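Local atomic coordinates of TetR family transcriptional regulator (PDB entry 5XS9), a protein that probably binds operator DNA as a dimeric repressor of the TetR family, BioQ, and so regulates genes of biotin metabolism in Mycobacterium smegmatis. Residues R27-E32 against G38-H43; H57-A62 against S105-E110; L69-Q74 against L180-L185; A81-L86 against D169-F174; D91-V96 against D146-L151. All coordinates share one frame; numbering follows the deposited sequence.

Interaction 1: residues R27-E32 against G38-H43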
# COMPACT_ATOMS: atom_id res chain seq x y z
N ARG A 27 -1.34 14.66 -21.44
CA ARG A 27 -1.83 15.97 -21.95
C ARG A 27 -1.36 17.12 -21.05
O ARG A 27 -0.92 18.13 -21.56
CB ARG A 27 -3.34 16.02 -22.16
CG ARG A 27 -4.16 16.10 -20.88
CD ARG A 27 -5.65 15.88 -21.11
NE ARG A 27 -6.32 15.45 -19.87
CZ ARG A 27 -6.23 14.22 -19.33
NH1 ARG A 27 -5.47 13.25 -19.88
NH2 ARG A 27 -6.90 13.95 -18.23
N ARG A 28 -1.35 16.93 -19.73
CA ARG A 28 -0.84 18.00 -18.85
C ARG A 28 0.66 18.23 -19.02
O ARG A 28 1.14 19.35 -19.02
CB ARG A 28 -1.15 17.68 -17.37
CG ARG A 28 -0.58 18.69 -16.38
CD ARG A 28 -1.43 19.93 -16.40
NE ARG A 28 -0.86 20.97 -15.56
CZ ARG A 28 -1.28 21.30 -14.34
NH1 ARG A 28 -2.29 20.66 -13.72
NH2 ARG A 28 -0.66 22.29 -13.71
N LEU A 29 1.40 17.13 -19.18
CA LEU A 29 2.83 17.21 -19.34
C LEU A 29 3.14 18.01 -20.62
O LEU A 29 4.03 18.85 -20.61
CB LEU A 29 3.42 15.80 -19.47
CG LEU A 29 4.94 15.69 -19.54
CD1 LEU A 29 5.69 16.45 -18.40
CD2 LEU A 29 5.25 14.22 -19.59
N ALA A 30 2.43 17.70 -21.71
CA ALA A 30 2.64 18.43 -22.99
C ALA A 30 2.34 19.93 -22.83
O ALA A 30 3.09 20.76 -23.33
CB ALA A 30 1.83 17.86 -24.11
N ARG A 31 1.28 20.26 -22.12
CA ARG A 31 0.99 21.66 -21.85
C ARG A 31 2.12 22.35 -21.05
O ARG A 31 2.58 23.38 -21.48
CB ARG A 31 -0.36 21.79 -21.17
CG ARG A 31 -0.73 23.22 -20.85
CD ARG A 31 -2.23 23.36 -20.67
NE ARG A 31 -2.85 22.71 -19.49
CZ ARG A 31 -2.66 23.06 -18.21
NH1 ARG A 31 -1.78 24.01 -17.87
NH2 ARG A 31 -3.34 22.43 -17.25
N GLU A 32 2.63 21.72 -19.98
CA GLU A 32 3.70 22.29 -19.20
C GLU A 32 4.99 22.43 -19.96
O GLU A 32 5.77 23.33 -19.68
CB GLU A 32 3.96 21.47 -17.94
CG GLU A 32 2.79 21.42 -16.97
CD GLU A 32 2.35 22.78 -16.44
OE1 GLU A 32 3.16 23.71 -16.34
OE2 GLU A 32 1.18 22.91 -16.11
N GLY A 38 1.72 14.97 -29.28
CA GLY A 38 2.40 13.95 -30.03
C GLY A 38 3.87 13.79 -29.80
O GLY A 38 4.40 12.68 -29.98
N ALA A 39 4.55 14.87 -29.40
CA ALA A 39 5.98 14.81 -29.17
C ALA A 39 6.33 13.89 -28.01
O ALA A 39 7.43 13.38 -27.95
CB ALA A 39 6.55 16.21 -28.83
N LEU A 40 5.44 13.74 -27.03
CA LEU A 40 5.77 12.93 -25.85
C LEU A 40 5.75 11.47 -26.20
O LEU A 40 6.47 10.62 -25.58
CB LEU A 40 4.75 13.21 -24.75
CG LEU A 40 4.70 14.63 -24.24
CD1 LEU A 40 3.69 14.63 -23.13
CD2 LEU A 40 6.02 15.14 -23.73
N TYR A 41 4.93 11.13 -27.19
CA TYR A 41 4.81 9.74 -27.58
C TYR A 41 6.05 9.16 -28.31
O TYR A 41 6.09 7.98 -28.65
CB TYR A 41 3.51 9.50 -28.31
CG TYR A 41 2.33 9.62 -27.36
CD1 TYR A 41 1.63 10.82 -27.23
CD2 TYR A 41 2.01 8.58 -26.50
CE1 TYR A 41 0.59 10.97 -26.33
CE2 TYR A 41 0.97 8.72 -25.60
CZ TYR A 41 0.24 9.92 -25.53
OH TYR A 41 -0.82 10.05 -24.64
N TRP A 42 7.05 10.01 -28.52
CA TRP A 42 8.34 9.60 -29.02
C TRP A 42 9.17 9.09 -27.86
O TRP A 42 10.10 8.37 -28.09
CB TRP A 42 9.04 10.77 -29.77
CG TRP A 42 8.45 10.97 -31.11
CD1 TRP A 42 7.46 11.83 -31.43
CD2 TRP A 42 8.75 10.24 -32.30
NE1 TRP A 42 7.13 11.70 -32.76
CE2 TRP A 42 7.92 10.74 -33.32
CE3 TRP A 42 9.66 9.22 -32.60
CZ2 TRP A 42 7.95 10.25 -34.62
CZ3 TRP A 42 9.70 8.74 -33.91
CH2 TRP A 42 8.84 9.26 -34.90
N HIS A 43 8.82 9.46 -26.63
CA HIS A 43 9.58 9.05 -25.45
C HIS A 43 8.88 8.02 -24.63
O HIS A 43 9.53 7.22 -24.02
CB HIS A 43 9.85 10.25 -24.60
CG HIS A 43 10.72 11.24 -25.27
ND1 HIS A 43 12.06 11.00 -25.49
CD2 HIS A 43 10.45 12.44 -25.82
CE1 HIS A 43 12.59 12.04 -26.11
NE2 HIS A 43 11.64 12.93 -26.31

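Interaction 2: residues H57-A62 against S105-E110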
# COMPACT_ATOMS: atom_id res chain seq x y z
N HIS A 57 13.12 7.87 -11.56
CA HIS A 57 13.77 9.14 -11.30
C HIS A 57 13.68 9.46 -9.81
O HIS A 57 14.67 9.87 -9.21
CB HIS A 57 13.09 10.24 -12.13
CG HIS A 57 13.68 11.59 -11.94
ND1 HIS A 57 12.98 12.65 -11.41
CD2 HIS A 57 14.91 12.07 -12.21
CE1 HIS A 57 13.76 13.70 -11.33
NE2 HIS A 57 14.94 13.38 -11.80
N ILE A 58 12.48 9.31 -9.25
CA ILE A 58 12.19 9.41 -7.80
C ILE A 58 13.10 8.49 -6.98
O ILE A 58 13.50 8.81 -5.87
CB ILE A 58 10.67 9.03 -7.55
CG1 ILE A 58 9.76 10.19 -7.92
CG2 ILE A 58 10.30 8.65 -6.14
CD1 ILE A 58 8.31 9.74 -7.99
N LEU A 59 13.39 7.32 -7.49
CA LEU A 59 14.14 6.30 -6.77
C LEU A 59 15.66 6.32 -7.08
O LEU A 59 16.40 5.49 -6.55
CB LEU A 59 13.59 4.90 -7.21
CG LEU A 59 12.19 4.53 -6.73
CD1 LEU A 59 11.73 3.23 -7.35
CD2 LEU A 59 12.12 4.49 -5.22
N ARG A 60 16.09 7.21 -7.98
CA ARG A 60 17.52 7.54 -8.16
C ARG A 60 18.30 7.59 -6.83
O ARG A 60 19.26 6.87 -6.68
CB ARG A 60 17.60 8.88 -8.87
CG ARG A 60 18.97 9.46 -9.18
CD ARG A 60 18.80 10.68 -10.09
NE ARG A 60 17.58 11.45 -9.75
CZ ARG A 60 17.49 12.48 -8.90
NH1 ARG A 60 18.56 12.95 -8.25
NH2 ARG A 60 16.30 13.05 -8.70
N THR A 61 17.86 8.36 -5.84
CA THR A 61 18.60 8.40 -4.59
C THR A 61 18.45 7.15 -3.71
O THR A 61 19.28 6.97 -2.84
CB THR A 61 18.26 9.61 -3.70
OG1 THR A 61 16.91 9.48 -3.17
CG2 THR A 61 18.49 10.89 -4.46
N ALA A 62 17.43 6.32 -3.93
CA ALA A 62 17.16 5.19 -3.07
C ALA A 62 18.22 4.08 -3.09
O ALA A 62 18.35 3.33 -2.16
CB ALA A 62 15.80 4.59 -3.41
N SER A 105 9.04 -0.03 -13.30
CA SER A 105 10.15 0.59 -12.56
C SER A 105 11.31 -0.40 -12.51
O SER A 105 11.20 -1.46 -11.93
CB SER A 105 9.76 0.97 -11.13
OG SER A 105 10.88 1.34 -10.28
N VAL A 106 12.44 0.01 -13.09
CA VAL A 106 13.69 -0.74 -13.04
C VAL A 106 14.34 -0.63 -11.66
O VAL A 106 14.92 -1.58 -11.16
CB VAL A 106 14.66 -0.21 -14.16
CG1 VAL A 106 16.05 -0.81 -14.05
CG2 VAL A 106 14.05 -0.54 -15.52
N VAL A 107 14.27 0.52 -11.02
CA VAL A 107 14.94 0.63 -9.79
C VAL A 107 14.31 -0.25 -8.70
O VAL A 107 15.01 -0.83 -7.90
CB VAL A 107 15.06 2.09 -9.35
CG1 VAL A 107 15.77 2.18 -8.03
CG2 VAL A 107 15.88 2.89 -10.41
N ILE A 108 12.99 -0.31 -8.64
CA ILE A 108 12.39 -1.13 -7.58
C ILE A 108 12.78 -2.61 -7.76
O ILE A 108 13.06 -3.30 -6.80
CB ILE A 108 10.84 -0.92 -7.52
CG1 ILE A 108 10.31 -1.46 -6.20
CG2 ILE A 108 10.15 -1.56 -8.69
CD1 ILE A 108 10.66 -0.54 -5.05
N THR A 109 12.89 -3.06 -9.01
CA THR A 109 13.31 -4.43 -9.34
C THR A 109 14.76 -4.64 -8.83
O THR A 109 15.07 -5.64 -8.18
CB THR A 109 13.23 -4.65 -10.86
OG1 THR A 109 11.88 -4.51 -11.25
CG2 THR A 109 13.71 -6.06 -11.26
N GLU A 110 15.62 -3.65 -9.06
CA GLU A 110 16.95 -3.71 -8.50
C GLU A 110 16.93 -3.78 -6.94
O GLU A 110 17.74 -4.45 -6.35
CB GLU A 110 17.82 -2.50 -8.87
CG GLU A 110 18.14 -2.41 -10.35
CD GLU A 110 18.82 -1.08 -10.71
OE1 GLU A 110 19.25 -0.31 -9.80
OE2 GLU A 110 18.93 -0.83 -11.94

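Interaction 3: residues L69-Q74 against L180-L185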
# COMPACT_ATOMS: atom_id res chain seq x y z
N LEU A 69 27.96 -3.91 4.83
CA LEU A 69 27.15 -4.16 6.00
C LEU A 69 26.74 -5.63 6.18
O LEU A 69 26.61 -6.40 5.26
CB LEU A 69 25.93 -3.22 6.00
CG LEU A 69 26.20 -1.68 6.07
CD1 LEU A 69 24.97 -0.94 5.66
CD2 LEU A 69 26.58 -1.17 7.48
N ALA A 70 26.56 -5.99 7.43
CA ALA A 70 25.93 -7.21 7.81
C ALA A 70 24.47 -7.23 7.25
O ALA A 70 23.85 -6.18 7.03
CB ALA A 70 26.00 -7.34 9.31
N TRP A 71 23.92 -8.42 6.98
CA TRP A 71 22.68 -8.51 6.24
C TRP A 71 21.53 -7.73 6.93
O TRP A 71 20.77 -7.08 6.23
CB TRP A 71 22.27 -9.96 5.91
CG TRP A 71 21.89 -10.82 7.03
CD1 TRP A 71 22.70 -11.73 7.74
CD2 TRP A 71 20.60 -10.86 7.68
NE1 TRP A 71 21.94 -12.33 8.74
CE2 TRP A 71 20.66 -11.83 8.70
CE3 TRP A 71 19.40 -10.21 7.45
CZ2 TRP A 71 19.57 -12.15 9.49
CZ3 TRP A 71 18.27 -10.55 8.30
CH2 TRP A 71 18.39 -11.47 9.29
N ARG A 72 21.45 -7.79 8.24
CA ARG A 72 20.41 -7.04 8.96
C ARG A 72 20.42 -5.55 8.64
O ARG A 72 19.38 -4.93 8.34
CB ARG A 72 20.50 -7.25 10.49
CG ARG A 72 20.17 -8.67 10.93
CD ARG A 72 20.48 -8.83 12.40
NE ARG A 72 20.07 -10.12 12.96
CZ ARG A 72 20.73 -11.28 12.81
NH1 ARG A 72 21.84 -11.37 12.08
NH2 ARG A 72 20.25 -12.38 13.36
N GLU A 73 21.63 -5.00 8.64
CA GLU A 73 21.84 -3.60 8.40
C GLU A 73 21.67 -3.29 6.93
O GLU A 73 21.19 -2.24 6.56
CB GLU A 73 23.25 -3.16 8.93
CG GLU A 73 23.28 -2.83 10.42
CD GLU A 73 22.98 -3.98 11.41
OE1 GLU A 73 21.99 -3.85 12.23
OE2 GLU A 73 23.72 -5.00 11.38
N GLN A 74 21.98 -4.21 6.05
CA GLN A 74 21.60 -3.99 4.69
C GLN A 74 20.08 -3.77 4.46
O GLN A 74 19.66 -2.93 3.60
CB GLN A 74 21.97 -5.18 3.79
CG GLN A 74 23.50 -5.45 3.69
CD GLN A 74 23.83 -6.74 2.98
OE1 GLN A 74 23.15 -7.16 2.05
NE2 GLN A 74 24.90 -7.39 3.44
N LEU A 180 10.79 -6.45 13.01
CA LEU A 180 10.01 -7.68 13.00
C LEU A 180 10.32 -8.50 11.78
O LEU A 180 10.46 -9.71 11.89
CB LEU A 180 8.50 -7.44 12.93
CG LEU A 180 7.78 -6.98 14.18
CD1 LEU A 180 6.31 -6.79 13.83
CD2 LEU A 180 7.92 -8.01 15.29
N LEU A 181 10.40 -7.84 10.61
CA LEU A 181 10.76 -8.59 9.42
C LEU A 181 12.14 -9.20 9.48
O LEU A 181 12.34 -10.31 9.06
CB LEU A 181 10.66 -7.68 8.19
CG LEU A 181 9.23 -7.36 7.79
CD1 LEU A 181 9.31 -6.23 6.79
CD2 LEU A 181 8.61 -8.62 7.20
N VAL A 182 13.12 -8.45 9.99
CA VAL A 182 14.45 -8.92 10.14
C VAL A 182 14.54 -10.08 11.08
O VAL A 182 15.20 -11.04 10.78
CB VAL A 182 15.38 -7.71 10.59
CG1 VAL A 182 16.68 -8.14 11.14
CG2 VAL A 182 15.58 -6.78 9.41
N ASP A 183 13.89 -9.98 12.21
CA ASP A 183 13.84 -11.11 13.13
C ASP A 183 13.16 -12.33 12.53
O ASP A 183 13.64 -13.44 12.76
CB ASP A 183 13.16 -10.74 14.43
CG ASP A 183 14.04 -9.82 15.29
OD1 ASP A 183 15.24 -9.94 15.23
OD2 ASP A 183 13.54 -8.98 16.00
N GLY A 184 12.12 -12.13 11.71
CA GLY A 184 11.49 -13.25 10.99
C GLY A 184 12.39 -13.90 9.94
O GLY A 184 12.43 -15.10 9.82
N LEU A 185 13.18 -13.09 9.23
CA LEU A 185 14.15 -13.62 8.32
C LEU A 185 15.18 -14.44 9.06
O LEU A 185 15.55 -15.52 8.59
CB LEU A 185 14.81 -12.52 7.51
CG LEU A 185 13.98 -11.79 6.47
CD1 LEU A 185 14.57 -10.50 5.98
CD2 LEU A 185 13.64 -12.68 5.25
O HOH W 1 17.78 -9.95 14.43

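Interaction 4: residues A81-L86 against D169-F174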
# COMPACT_ATOMS: atom_id res chain seq x y z
N ALA A 81 16.34 4.09 2.95
CA ALA A 81 16.63 4.97 1.78
C ALA A 81 15.45 4.95 0.86
O ALA A 81 15.10 5.98 0.26
CB ALA A 81 17.88 4.52 1.03
N LEU A 82 14.79 3.79 0.75
CA LEU A 82 13.63 3.71 -0.10
C LEU A 82 12.46 4.57 0.43
O LEU A 82 11.84 5.33 -0.31
CB LEU A 82 13.23 2.23 -0.30
CG LEU A 82 11.90 2.03 -0.96
CD1 LEU A 82 11.82 2.53 -2.40
CD2 LEU A 82 11.53 0.57 -0.93
N ARG A 83 12.13 4.42 1.72
CA ARG A 83 11.06 5.24 2.27
C ARG A 83 11.34 6.76 2.11
O ARG A 83 10.46 7.55 1.76
CB ARG A 83 10.90 4.90 3.73
CG ARG A 83 9.99 5.89 4.47
CD ARG A 83 9.60 5.30 5.76
NE ARG A 83 9.00 6.29 6.63
CZ ARG A 83 9.63 6.99 7.56
NH1 ARG A 83 10.91 6.83 7.78
NH2 ARG A 83 8.95 7.86 8.29
N ASP A 84 12.57 7.15 2.39
CA ASP A 84 12.95 8.58 2.28
C ASP A 84 12.75 9.08 0.83
O ASP A 84 12.16 10.17 0.60
CB ASP A 84 14.37 8.83 2.82
CG ASP A 84 14.42 8.87 4.41
OD1 ASP A 84 13.39 9.03 5.20
OD2 ASP A 84 15.56 8.76 4.87
N ALA A 85 13.12 8.28 -0.15
CA ALA A 85 12.87 8.68 -1.53
C ALA A 85 11.39 8.80 -1.85
O ALA A 85 10.97 9.76 -2.51
CB ALA A 85 13.59 7.79 -2.50
N LEU A 86 10.56 7.90 -1.33
CA LEU A 86 9.17 7.98 -1.61
C LEU A 86 8.55 9.23 -0.95
O LEU A 86 7.67 9.89 -1.53
CB LEU A 86 8.40 6.74 -1.11
CG LEU A 86 8.88 5.38 -1.64
CD1 LEU A 86 8.28 4.22 -0.85
CD2 LEU A 86 8.63 5.28 -3.15
N ASP A 169 5.79 9.69 15.43
CA ASP A 169 7.19 9.35 15.18
C ASP A 169 7.22 8.28 14.09
O ASP A 169 7.41 7.10 14.42
CB ASP A 169 7.80 8.79 16.45
CG ASP A 169 9.34 8.80 16.43
OD1 ASP A 169 9.96 8.79 15.33
OD2 ASP A 169 9.95 8.84 17.56
N GLY A 170 7.02 8.73 12.84
CA GLY A 170 7.07 7.90 11.63
C GLY A 170 8.21 6.91 11.63
O GLY A 170 8.05 5.70 11.47
N THR A 171 9.36 7.45 11.90
CA THR A 171 10.58 6.73 11.80
C THR A 171 10.74 5.63 12.78
O THR A 171 11.16 4.54 12.42
CB THR A 171 11.69 7.74 11.88
OG1 THR A 171 11.55 8.47 10.68
CG2 THR A 171 13.03 7.07 11.93
N ARG A 172 10.34 5.88 14.02
CA ARG A 172 10.45 4.83 15.01
C ARG A 172 9.46 3.68 14.68
O ARG A 172 9.78 2.52 14.85
CB ARG A 172 10.14 5.37 16.38
CG ARG A 172 10.05 4.30 17.45
CD ARG A 172 10.07 4.93 18.83
NE ARG A 172 9.87 3.94 19.88
CZ ARG A 172 10.63 3.78 20.97
NH1 ARG A 172 11.70 4.56 21.22
NH2 ARG A 172 10.32 2.83 21.85
N GLN A 173 8.27 4.04 14.21
CA GLN A 173 7.25 3.02 13.86
C GLN A 173 7.77 2.18 12.67
O GLN A 173 7.62 0.97 12.61
CB GLN A 173 5.98 3.74 13.42
CG GLN A 173 5.33 4.59 14.49
CD GLN A 173 4.84 3.71 15.57
OE1 GLN A 173 4.11 2.76 15.29
NE2 GLN A 173 5.21 3.99 16.78
N PHE A 174 8.37 2.88 11.70
CA PHE A 174 8.91 2.23 10.52
C PHE A 174 9.96 1.20 10.88
O PHE A 174 9.89 0.04 10.42
CB PHE A 174 9.43 3.30 9.52
CG PHE A 174 9.91 2.73 8.22
CD1 PHE A 174 9.02 2.04 7.36
CD2 PHE A 174 11.28 2.80 7.87
CE1 PHE A 174 9.47 1.51 6.15
CE2 PHE A 174 11.74 2.29 6.64
CZ PHE A 174 10.85 1.62 5.79

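Interaction 5: residues D91-V96 against D146-L151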
# COMPACT_ATOMS: atom_id res chain seq x y z
N ASP A 91 2.73 11.95 -3.47
CA ASP A 91 2.11 10.69 -3.94
C ASP A 91 3.19 9.67 -4.40
O ASP A 91 2.93 8.73 -5.12
CB ASP A 91 1.11 10.94 -4.98
CG ASP A 91 -0.09 11.74 -4.46
OD1 ASP A 91 -0.58 11.56 -3.32
OD2 ASP A 91 -0.58 12.49 -5.26
N GLY A 92 4.40 9.85 -3.89
CA GLY A 92 5.54 9.03 -4.36
C GLY A 92 5.41 7.54 -4.04
O GLY A 92 5.68 6.71 -4.89
N ALA A 93 4.94 7.23 -2.82
CA ALA A 93 4.77 5.87 -2.49
C ALA A 93 3.69 5.23 -3.38
O ALA A 93 3.86 4.12 -3.80
CB ALA A 93 4.47 5.69 -1.00
N GLU A 94 2.60 5.93 -3.64
CA GLU A 94 1.52 5.40 -4.50
C GLU A 94 2.01 5.19 -5.94
O GLU A 94 1.66 4.22 -6.59
CB GLU A 94 0.34 6.37 -4.54
CG GLU A 94 -0.84 5.85 -5.32
CD GLU A 94 -1.96 6.91 -5.47
OE1 GLU A 94 -2.02 7.84 -4.65
OE2 GLU A 94 -2.76 6.82 -6.44
N LEU A 95 2.79 6.13 -6.41
CA LEU A 95 3.27 6.09 -7.79
C LEU A 95 4.25 4.92 -7.92
O LEU A 95 4.15 4.14 -8.87
CB LEU A 95 3.94 7.43 -8.15
CG LEU A 95 4.27 7.67 -9.64
CD1 LEU A 95 4.30 9.13 -9.99
CD2 LEU A 95 5.63 7.06 -9.90
N VAL A 96 5.17 4.76 -6.97
CA VAL A 96 6.12 3.59 -7.00
C VAL A 96 5.41 2.27 -6.82
O VAL A 96 5.74 1.30 -7.55
CB VAL A 96 7.29 3.74 -6.06
CG1 VAL A 96 8.13 2.51 -6.03
CG2 VAL A 96 8.10 4.98 -6.52
N ASP A 146 0.39 4.71 3.50
CA ASP A 146 -0.49 5.09 4.57
C ASP A 146 0.03 6.39 5.24
O ASP A 146 -0.73 7.35 5.45
CB ASP A 146 -0.53 3.97 5.58
CG ASP A 146 -1.40 4.28 6.81
OD1 ASP A 146 -2.59 4.07 6.76
OD2 ASP A 146 -0.88 4.70 7.84
N GLU A 147 1.33 6.44 5.49
CA GLU A 147 2.00 7.61 6.13
C GLU A 147 1.83 8.91 5.30
O GLU A 147 1.44 9.96 5.79
CB GLU A 147 3.46 7.28 6.37
CG GLU A 147 4.31 8.42 6.93
CD GLU A 147 5.77 8.01 7.07
OE1 GLU A 147 6.30 7.18 6.28
OE2 GLU A 147 6.38 8.53 7.98
N GLN A 148 2.04 8.81 4.03
CA GLN A 148 1.99 9.94 3.13
C GLN A 148 0.57 10.39 2.84
O GLN A 148 0.31 11.60 2.77
CB GLN A 148 2.81 9.56 1.91
CG GLN A 148 2.98 10.59 0.85
CD GLN A 148 4.05 10.15 -0.12
OE1 GLN A 148 3.96 9.07 -0.75
NE2 GLN A 148 5.07 10.99 -0.28
N SER A 149 -0.40 9.47 2.74
CA SER A 149 -1.73 9.90 2.70
C SER A 149 -2.09 10.72 3.94
O SER A 149 -2.77 11.72 3.82
CB SER A 149 -2.73 8.75 2.70
OG SER A 149 -2.40 7.99 1.61
N ARG A 150 -1.77 10.22 5.10
CA ARG A 150 -2.07 10.94 6.32
C ARG A 150 -1.39 12.32 6.41
O ARG A 150 -2.04 13.27 6.76
CB ARG A 150 -1.78 10.10 7.53
CG ARG A 150 -2.76 8.93 7.61
CD ARG A 150 -2.69 8.17 8.93
NE ARG A 150 -1.71 7.15 8.91
CZ ARG A 150 -0.48 7.24 9.46
NH1 ARG A 150 -0.08 8.34 10.14
NH2 ARG A 150 0.39 6.22 9.31
N LEU A 151 -0.14 12.41 6.02
CA LEU A 151 0.60 13.69 6.06
C LEU A 151 -0.01 14.66 5.06
O LEU A 151 -0.16 15.84 5.37
CB LEU A 151 2.10 13.51 5.74
CG LEU A 151 3.04 12.82 6.73
CD1 LEU A 151 4.40 12.46 6.07
CD2 LEU A 151 3.19 13.76 7.94
O HOH W 2 1.70 7.92 -1.76

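Interaction 1: residues R27-E32 against G38-H43
Leu40 reaches helix 26-33 with one methyl group, CD1, which settles against the backbone and side chains of Leu29 and Ala30. Its nearest neighbour is a main-chain atom: Leu40 CD1 lies 3.6 Å from Ala30 N. Around this point Leu29 CB is 3.9 Å from Leu40 CD1, and Ala30 CB stands at 3.9 Å from the same methyl, which therefore sits between two consecutive side chains of one helical turn. Leu29 CG stands anti to the backbone N (chi1 -175°), beside the carbonyl carbon, and Leu29 CD2 comes to 3.9 Å from Leu40 CD1. The side-chain contacts are apolar, and all three residues are buried. In the next shell Met26 and Leu33 of the same helix and Leu3 near the N terminus also touch Leu40, while Leu29 rests on Ile15 of helix 5-19. Outside the contact, along the same helix, Arg28 grips Glu32 side-on: NE and NH2 of Arg28 both donate to the single oxygen Glu32 OE2, which lies in the guanidinium plane. A short helix, a turn and the helical residues 38-40, locked by a buried leucine, are consistent with the helix-turn-helix DNA-binding domain of TetR regulators.

Interaction 2: residues H57-A62 against S105-E110
Leu59 and Val107 mark the closest backbone approach, their CA atoms 6.5 Å apart, where the chain leaving helix 47-58 passes the first turn of helix 106-122. Ser105 occupies the N-cap of that second helix: its OG accepts from Ile108 N at 3.1 Å, with a nearly straight N-H...O angle of 166°. Leu59 carries the packing with two parts of its side chain. Its CB lies against one branch of valine, Leu59 CB to Val107 CG1 being 3.6 Å; that branch points away from the valine's own backbone N (chi1 180°) and so projects across the gap. Farther out, Leu59 CD1 comes over the start of the helix, 3.6 Å from Ser105 OG and 4.2 Å from Ile108 CB. Leu82 and Leu86 of helix 71-87 and Val96 of helix 92-101 also touch Leu59. Asp56 completes the cap, one carboxylate oxygen bonded to Ser105 OG and Val107 N and the other to Val106 N. Apolar packing of Leu59 thus lies next to a helix start bound by Asp56, whose charged form would probably be favoured there by the helix dipole and several N-H groups.

Interaction 3: residues L69-Q74 against L180-L185
A single water joins Arg72 to Asp183: it accepts from Arg72 NE at 2.7 Å and donates to Asp183 OD1, also at 2.7 Å. The water lies at the guanidinium edge, in its plane, and bridges two opposite charges whose atoms, Arg72 NE and Asp183 OD1, remain 5.3 Å apart. The attraction is therefore relayed through solvent and not made as a direct ion pair. Nearer the backbone, Val182 points one methyl at the arginine stem, Arg72 CG being 3.5 Å from Val182 CG1. The stem runs extended from CG to NE, which carries the guanidinium beyond the valine and over the indole of the preceding residue, with Trp71 CZ2 facing the centre of the guanidinium plane. Trp71 has its CG placed between its backbone N and carbonyl carbon (chi1 67°), and the six-membered ring thereby swings toward helix 170-186. There the ring edge meets a carbonyl, Trp71 CH2 to Val182 O measuring 3.5 Å, while Trp71 CZ3 approaches Leu185 CB at 4.1 Å. Ala118, Ala121 and Ala122 of helix 106-122 also touch the indole. Leu181 packs on Leu181 of the second subunit, and Leu185 on Leu180 of that subunit. The contact joins the start of helix 71-87 to helix 170-186, which packs on the second subunit in the all-helical C-terminal domain characteristic of TetR-family regulators.

Interaction 4: residues A81-L86 against D169-F174
Arg83 sends its chain straight across to helix 170-186, with CG opposite the backbone N (chi1 168°) and the following torsions extended, while Phe174, its CG likewise anti to N, sets its ring against the arginine stem. The stem and the phenylalanine run alongside one another, pointing opposite ways. Arg83 CD sits almost squarely over the aromatic face, 3.5 Å from the Phe174 ring centroid and only 6° off the ring normal, a CH-pi contact. Beyond it the guanidinium, moderately tilted from the ring plane, passes over Phe174 CB. At its edge, Thr171 OG1 receives a weak hydrogen bond from Arg83 NH1 at 3.4 Å. Gly170 lies close beside the other terminal nitrogen, its C 3.6 Å from Arg83 NH2, where the absence of a side chain permits the approach. The stronger polar partner is Glu147 of helix 129-155, which forms a salt bridge with Arg83 NH2; Phe143 meets the Phe174 ring from that same helix. The axes of segments 81-86 and 170-174 pass 12.3 Å apart at closest, their directions 141° apart. An arginine spanning such a gap, its stem on an aromatic face and its charge paired with a glutamate, ties three helices of the C-terminal TetR-type bundle.

Interaction 5: residues D91-V96 against D146-L151
Gln148 of helix 129-155 reaches Gly92 and Ala93 at the start of helix 92-101, and its amide makes the contact. CB leaves the helix toward the other segment; CG stands opposite the backbone N (chi1 -177°) and the chain stays extended beyond it, which carries the amide across. CD then comes to rest beside the main chain, with Gln148 CD 3.8 Å from Gly92 N. At the tip Gln148 OE1 accepts from Ala93 N at 2.9 Å, the donor lying in the carbonyl plane and the N-H...O angle 167°. Ala93 CB flanks the same oxygen, 3.4 Å from Gln148 OE1. Gly92 N is near too, but its direction is poor for a bond. A water adds a second donor to Gln148 OE1 at 2.7 Å and accepts from Glu94 N at 2.9 Å, so the glutamine oxygen serves two successive N-H groups, one directly and one through the water. These belong to the first turn of a helix, where N-H groups have no preceding carbonyl of that helix to bind. The arrangement is thus a helix N terminus whose N-H groups are bound by a side chain of another helix, within the C-terminal TetR-type bundle; Asp91, at the N-cap position, makes no capping bond and instead accepts from Ile21 N through OD2. NE2, the last atom of Gln148, donates to Leu86 O near the end of helix 71-87.

Overall arrangement
From the N terminus, interaction 1 closes first, a short loop inside the DNA-binding region, in series with all the others and with its centre about 43 Å from that of interaction 3. Interaction 2 then links the exit of helix 47-58 to helix 106-122, and crosses interactions 3, 4 and 5, whose first segments lie within its loop and second segments beyond it. Interaction 3 closes the widest loop; interaction 4 nests within it, and interaction 5 within both. Interactions 3 and 4 tie the same pair of helices, 71-87 and 170-186, at different levels, while interactions 2, 4 and 5 touch one another in the chain's interior.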